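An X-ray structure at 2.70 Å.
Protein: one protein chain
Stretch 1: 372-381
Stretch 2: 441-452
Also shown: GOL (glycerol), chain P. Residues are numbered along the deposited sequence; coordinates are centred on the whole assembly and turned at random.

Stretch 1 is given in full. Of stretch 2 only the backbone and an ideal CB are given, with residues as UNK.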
# COMPACT_ATOMS: atom_id res chain seq x y z
N ALA A 372 -18.73 22.61 5.38
CA ALA A 372 -19.29 22.51 4.04
C ALA A 372 -20.80 22.35 4.08
O ALA A 372 -21.52 22.89 3.22
CB ALA A 372 -18.64 21.36 3.28
N ARG A 373 -21.32 21.62 5.07
CA ARG A 373 -22.76 21.52 5.25
C ARG A 373 -23.37 22.89 5.51
O ARG A 373 -24.47 23.20 5.02
CB ARG A 373 -23.10 20.55 6.38
CG ARG A 373 -22.71 19.11 6.08
CD ARG A 373 -23.48 18.14 6.96
NE ARG A 373 -23.20 18.33 8.38
CZ ARG A 373 -22.24 17.70 9.05
NH1 ARG A 373 -21.46 16.83 8.41
NH2 ARG A 373 -22.06 17.92 10.34
N LYS A 374 -22.67 23.74 6.27
CA LYS A 374 -23.17 25.08 6.53
C LYS A 374 -23.12 25.95 5.28
O LYS A 374 -24.05 26.71 5.01
CB LYS A 374 -22.35 25.75 7.63
CG LYS A 374 -22.54 27.26 7.66
CD LYS A 374 -22.04 27.92 8.94
CE LYS A 374 -21.54 29.34 8.64
NZ LYS A 374 -22.38 30.03 7.63
N PHE A 375 -22.04 25.82 4.50
CA PHE A 375 -21.93 26.58 3.26
C PHE A 375 -23.07 26.26 2.32
O PHE A 375 -23.62 27.16 1.66
CB PHE A 375 -20.58 26.29 2.60
CG PHE A 375 -20.32 27.11 1.36
CD1 PHE A 375 -20.82 26.71 0.13
CD2 PHE A 375 -19.58 28.28 1.43
CE1 PHE A 375 -20.58 27.46 -1.01
CE2 PHE A 375 -19.34 29.03 0.30
CZ PHE A 375 -19.84 28.62 -0.92
N LEU A 376 -23.45 24.99 2.23
CA LEU A 376 -24.47 24.60 1.26
C LEU A 376 -25.86 25.04 1.70
O LEU A 376 -26.68 25.45 0.87
CB LEU A 376 -24.43 23.08 1.04
CG LEU A 376 -25.65 22.43 0.41
CD1 LEU A 376 -25.78 22.84 -1.05
CD2 LEU A 376 -25.56 20.92 0.53
N TRP A 377 -26.14 25.00 3.01
CA TRP A 377 -27.44 25.48 3.47
C TRP A 377 -27.56 26.99 3.32
O TRP A 377 -28.65 27.49 3.05
CB TRP A 377 -27.68 25.08 4.93
CG TRP A 377 -29.03 25.50 5.39
CD1 TRP A 377 -29.32 26.44 6.33
CD2 TRP A 377 -30.29 25.02 4.91
NE1 TRP A 377 -30.68 26.57 6.47
CE2 TRP A 377 -31.30 25.71 5.61
CE3 TRP A 377 -30.66 24.07 3.95
CZ2 TRP A 377 -32.65 25.47 5.38
CZ3 TRP A 377 -32.00 23.84 3.73
CH2 TRP A 377 -32.98 24.53 4.44
N SER A 378 -26.46 27.72 3.50
CA SER A 378 -26.49 29.16 3.29
C SER A 378 -26.89 29.50 1.87
O SER A 378 -27.50 30.55 1.62
CB SER A 378 -25.13 29.77 3.63
OG SER A 378 -24.19 29.49 2.61
N MET A 379 -26.57 28.62 0.91
CA MET A 379 -27.00 28.82 -0.47
C MET A 379 -28.47 28.43 -0.65
O MET A 379 -29.24 29.17 -1.27
CB MET A 379 -26.12 28.01 -1.42
CG MET A 379 -24.67 28.48 -1.47
SD MET A 379 -24.50 30.16 -2.11
CE MET A 379 -23.91 31.01 -0.65
N LEU A 380 -28.86 27.28 -0.11
CA LEU A 380 -30.23 26.80 -0.29
C LEU A 380 -31.24 27.69 0.42
O LEU A 380 -32.33 27.95 -0.11
CB LEU A 380 -30.35 25.35 0.19
CG LEU A 380 -29.47 24.33 -0.52
CD1 LEU A 380 -29.89 22.91 -0.16
CD2 LEU A 380 -29.50 24.54 -2.02
N LYS A 381 -30.90 28.18 1.62
CA LYS A 381 -31.83 29.05 2.33
C LYS A 381 -31.94 30.41 1.65
O LYS A 381 -33.02 31.01 1.66
CB LYS A 381 -31.39 29.22 3.78
CG LYS A 381 -32.17 30.27 4.55
CD LYS A 381 -31.60 30.51 5.93
CE LYS A 381 -32.55 31.33 6.80
NZ LYS A 381 -33.95 31.27 6.30
N UNK A 441 -25.55 9.79 4.01
CA UNK A 441 -26.15 10.01 5.33
C UNK A 441 -25.87 11.43 5.82
O UNK A 441 -26.76 12.10 6.34
CB UNK A 441 -25.62 8.99 6.34
N UNK A 442 -24.63 11.90 5.64
CA UNK A 442 -24.29 13.26 6.03
C UNK A 442 -24.90 14.29 5.09
O UNK A 442 -25.08 15.45 5.49
CB UNK A 442 -22.77 13.43 6.07
N UNK A 443 -25.21 13.91 3.85
CA UNK A 443 -25.89 14.83 2.94
C UNK A 443 -27.33 15.05 3.38
O UNK A 443 -27.82 16.19 3.37
CB UNK A 443 -25.85 14.30 1.51
N UNK A 444 -28.04 13.98 3.76
CA UNK A 444 -29.35 14.15 4.38
C UNK A 444 -29.25 15.01 5.63
O UNK A 444 -30.09 15.88 5.87
CB UNK A 444 -29.96 12.79 4.72
N UNK A 445 -28.21 14.77 6.44
CA UNK A 445 -28.02 15.52 7.68
C UNK A 445 -27.86 17.01 7.41
O UNK A 445 -28.28 17.84 8.23
CB UNK A 445 -26.80 14.99 8.44
N UNK A 446 -27.26 17.38 6.28
CA UNK A 446 -27.06 18.79 5.97
C UNK A 446 -28.38 19.54 5.89
O UNK A 446 -28.51 20.65 6.42
CB UNK A 446 -26.30 18.94 4.65
N UNK A 447 -29.39 18.96 5.23
CA UNK A 447 -30.68 19.63 5.13
C UNK A 447 -31.49 19.44 6.41
O UNK A 447 -32.25 20.33 6.80
CB UNK A 447 -31.46 19.10 3.92
N UNK A 448 -31.34 18.30 7.08
CA UNK A 448 -32.01 18.12 8.36
C UNK A 448 -31.59 19.20 9.35
O UNK A 448 -32.43 19.77 10.05
CB UNK A 448 -31.71 16.73 8.93
N UNK A 449 -30.29 19.49 9.41
CA UNK A 449 -29.81 20.56 10.27
C UNK A 449 -30.37 21.91 9.83
O UNK A 449 -30.72 22.75 10.67
CB UNK A 449 -28.28 20.60 10.27
N UNK A 450 -30.48 22.13 8.52
CA UNK A 450 -31.04 23.38 8.03
C UNK A 450 -32.53 23.50 8.31
O UNK A 450 -33.00 24.56 8.73
CB UNK A 450 -30.79 23.51 6.53
N UNK A 451 -33.28 22.43 8.07
CA UNK A 451 -34.70 22.42 8.39
C UNK A 451 -34.92 22.72 9.87
O UNK A 451 -35.67 23.64 10.22
CB UNK A 451 -35.32 21.07 8.02
N UNK A 452 -34.27 21.96 10.75
CA UNK A 452 -34.49 22.11 12.18
C UNK A 452 -34.00 23.46 12.69
O UNK A 452 -34.52 23.97 13.69
CB UNK A 452 -33.79 20.98 12.94
C1 GOL P . -18.60 13.72 11.21
O1 GOL P . -18.14 14.92 11.75
C2 GOL P . -19.89 14.06 10.45
O2 GOL P . -19.99 15.42 10.18
C3 GOL P . -21.03 13.55 11.36
O3 GOL P . -22.22 13.73 10.66

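The two helices pack with their axes 9.4 Å apart at closest approach and their N-to-C directions 55° apart. All backbone angles from 441 to 452 are helical, so the choice at each position rests on where CA-to-CB points and what lies there.

At 441 the bond points sideways and no atom of the first helix comes near the CB; many residues would suit. It is Trp441, whose CZ3 lies 3.8 Å from glycerol O3. Position 442, also sideways, has its CB 4.3 Å from Arg373 NH1, which favours a small residue or one tolerant of the guanidinium. Ala442 leaves that space to the arginine, whose CD rests 3.5 Å from Ala442 O.

Position 443 points away, so a side chain would need some length, or a ring, to come back to the first helix. His443 does: its CE1 is 3.8 Å from Leu376 CD2, which meets the ring at its edge. Position 444 is out of reach and unconstrained by the contact; it is Gln444.

At 445 the CB is 4.8 Å from Arg373 CD, and glycerol hydroxyls lie beyond. A polar or acidic chain would suit. Gln445 places OE1 over one face of the guanidinium, 3.5 Å from Arg373 CZ. Glycerol accepts a hydrogen bond from Arg373 NH1 to its O2 (2.7 Å) and a weak one from Gln445 NE2 to its O3 (3.3 Å), linking the two side chains.

At 446 the CA-to-CB bond points toward the first helix, where the CA atoms of 446 and Arg373 are 5.1 Å apart. With the CB already 3.7 Å from Arg373 CD, a small residue is expected, and Ala446 forms part of the hollow that receives Arg373.

At 447 the sideways CB lies 4.8 Å from Trp377 CZ3, an apolar setting suited to Leu, Ile, Val or Met. Ile447 sets CG2 4.2 Å from Trp377 CZ3 and CG1 4.5 Å from Leu380 CD1. Position 448 points away and many residues would suit; Glu448 turns to position 452.

From 449, sideways, an extended acid could reach the arginine. Glu449 does so: Arg373 NE donates to Glu449 OE1 at 3.2 Å in a salt bridge, near the guanidinium plane.

Position 450 is the most restrictive: an ideal CB would lie 2.3 Å from Trp377 CD2, a clash, so glycine suits. Gly450 lets its CA pack over the indole face, 3.4 Å from Trp377 CE2, as a CH-pi contact.

Position 451 points away, but a large apolar group could curl back; Phe451 CD1 reaches Trp377 CH2 at 3.9 Å. Position 452, out of reach, would take many residues; Arg452 NE forms a salt bridge with Glu448 OE2 (3.0 Å).

Stretch 2 441-452: WAHQQAIEEGFR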
# COMPACT_ATOMS: atom_id res chain seq x y z
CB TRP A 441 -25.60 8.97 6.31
CG TRP A 441 -26.29 8.90 7.63
CD1 TRP A 441 -27.27 8.03 8.00
CD2 TRP A 441 -26.03 9.72 8.78
NE1 TRP A 441 -27.64 8.25 9.30
CE2 TRP A 441 -26.90 9.29 9.80
CE3 TRP A 441 -25.15 10.78 9.04
CZ2 TRP A 441 -26.92 9.88 11.07
CZ3 TRP A 441 -25.17 11.36 10.30
CH2 TRP A 441 -26.05 10.91 11.29
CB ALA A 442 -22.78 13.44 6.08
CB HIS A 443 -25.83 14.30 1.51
CG HIS A 443 -26.15 15.32 0.47
ND1 HIS A 443 -25.63 16.60 0.49
CD2 HIS A 443 -26.94 15.26 -0.63
CE1 HIS A 443 -26.08 17.27 -0.55
NE2 HIS A 443 -26.88 16.49 -1.24
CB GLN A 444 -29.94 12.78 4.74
CG GLN A 444 -30.15 11.84 3.57
CD GLN A 444 -30.74 10.51 3.99
OE1 GLN A 444 -30.04 9.63 4.48
NE2 GLN A 444 -32.05 10.37 3.83
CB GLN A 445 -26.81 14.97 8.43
CG GLN A 445 -26.43 15.73 9.69
CD GLN A 445 -25.09 15.30 10.25
OE1 GLN A 445 -24.20 14.86 9.51
NE2 GLN A 445 -24.92 15.42 11.56
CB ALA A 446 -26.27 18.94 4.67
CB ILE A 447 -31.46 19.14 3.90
CG1 ILE A 447 -30.71 19.48 2.62
CG2 ILE A 447 -32.84 19.75 3.84
CD1 ILE A 447 -29.94 18.33 2.09
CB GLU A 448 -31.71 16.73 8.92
CG GLU A 448 -32.33 16.46 10.29
CD GLU A 448 -33.83 16.23 10.22
OE1 GLU A 448 -34.36 16.05 9.10
OE2 GLU A 448 -34.48 16.24 11.29
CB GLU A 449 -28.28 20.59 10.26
CG GLU A 449 -27.63 19.39 10.93
CD GLU A 449 -26.13 19.32 10.68
OE1 GLU A 449 -25.66 19.91 9.69
OE2 GLU A 449 -25.43 18.66 11.48
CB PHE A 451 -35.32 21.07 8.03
CG PHE A 451 -35.65 20.91 6.57
CD1 PHE A 451 -35.70 22.01 5.74
CD2 PHE A 451 -35.90 19.66 6.04
CE1 PHE A 451 -36.01 21.87 4.39
CE2 PHE A 451 -36.21 19.50 4.70
CZ PHE A 451 -36.26 20.61 3.88
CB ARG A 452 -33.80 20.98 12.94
CG ARG A 452 -34.33 19.60 12.58
CD ARG A 452 -35.80 19.47 12.92
NE ARG A 452 -36.30 18.12 12.66
CZ ARG A 452 -37.56 17.75 12.88
NH1 ARG A 452 -38.44 18.62 13.36
NH2 ARG A 452 -37.94 16.51 12.61
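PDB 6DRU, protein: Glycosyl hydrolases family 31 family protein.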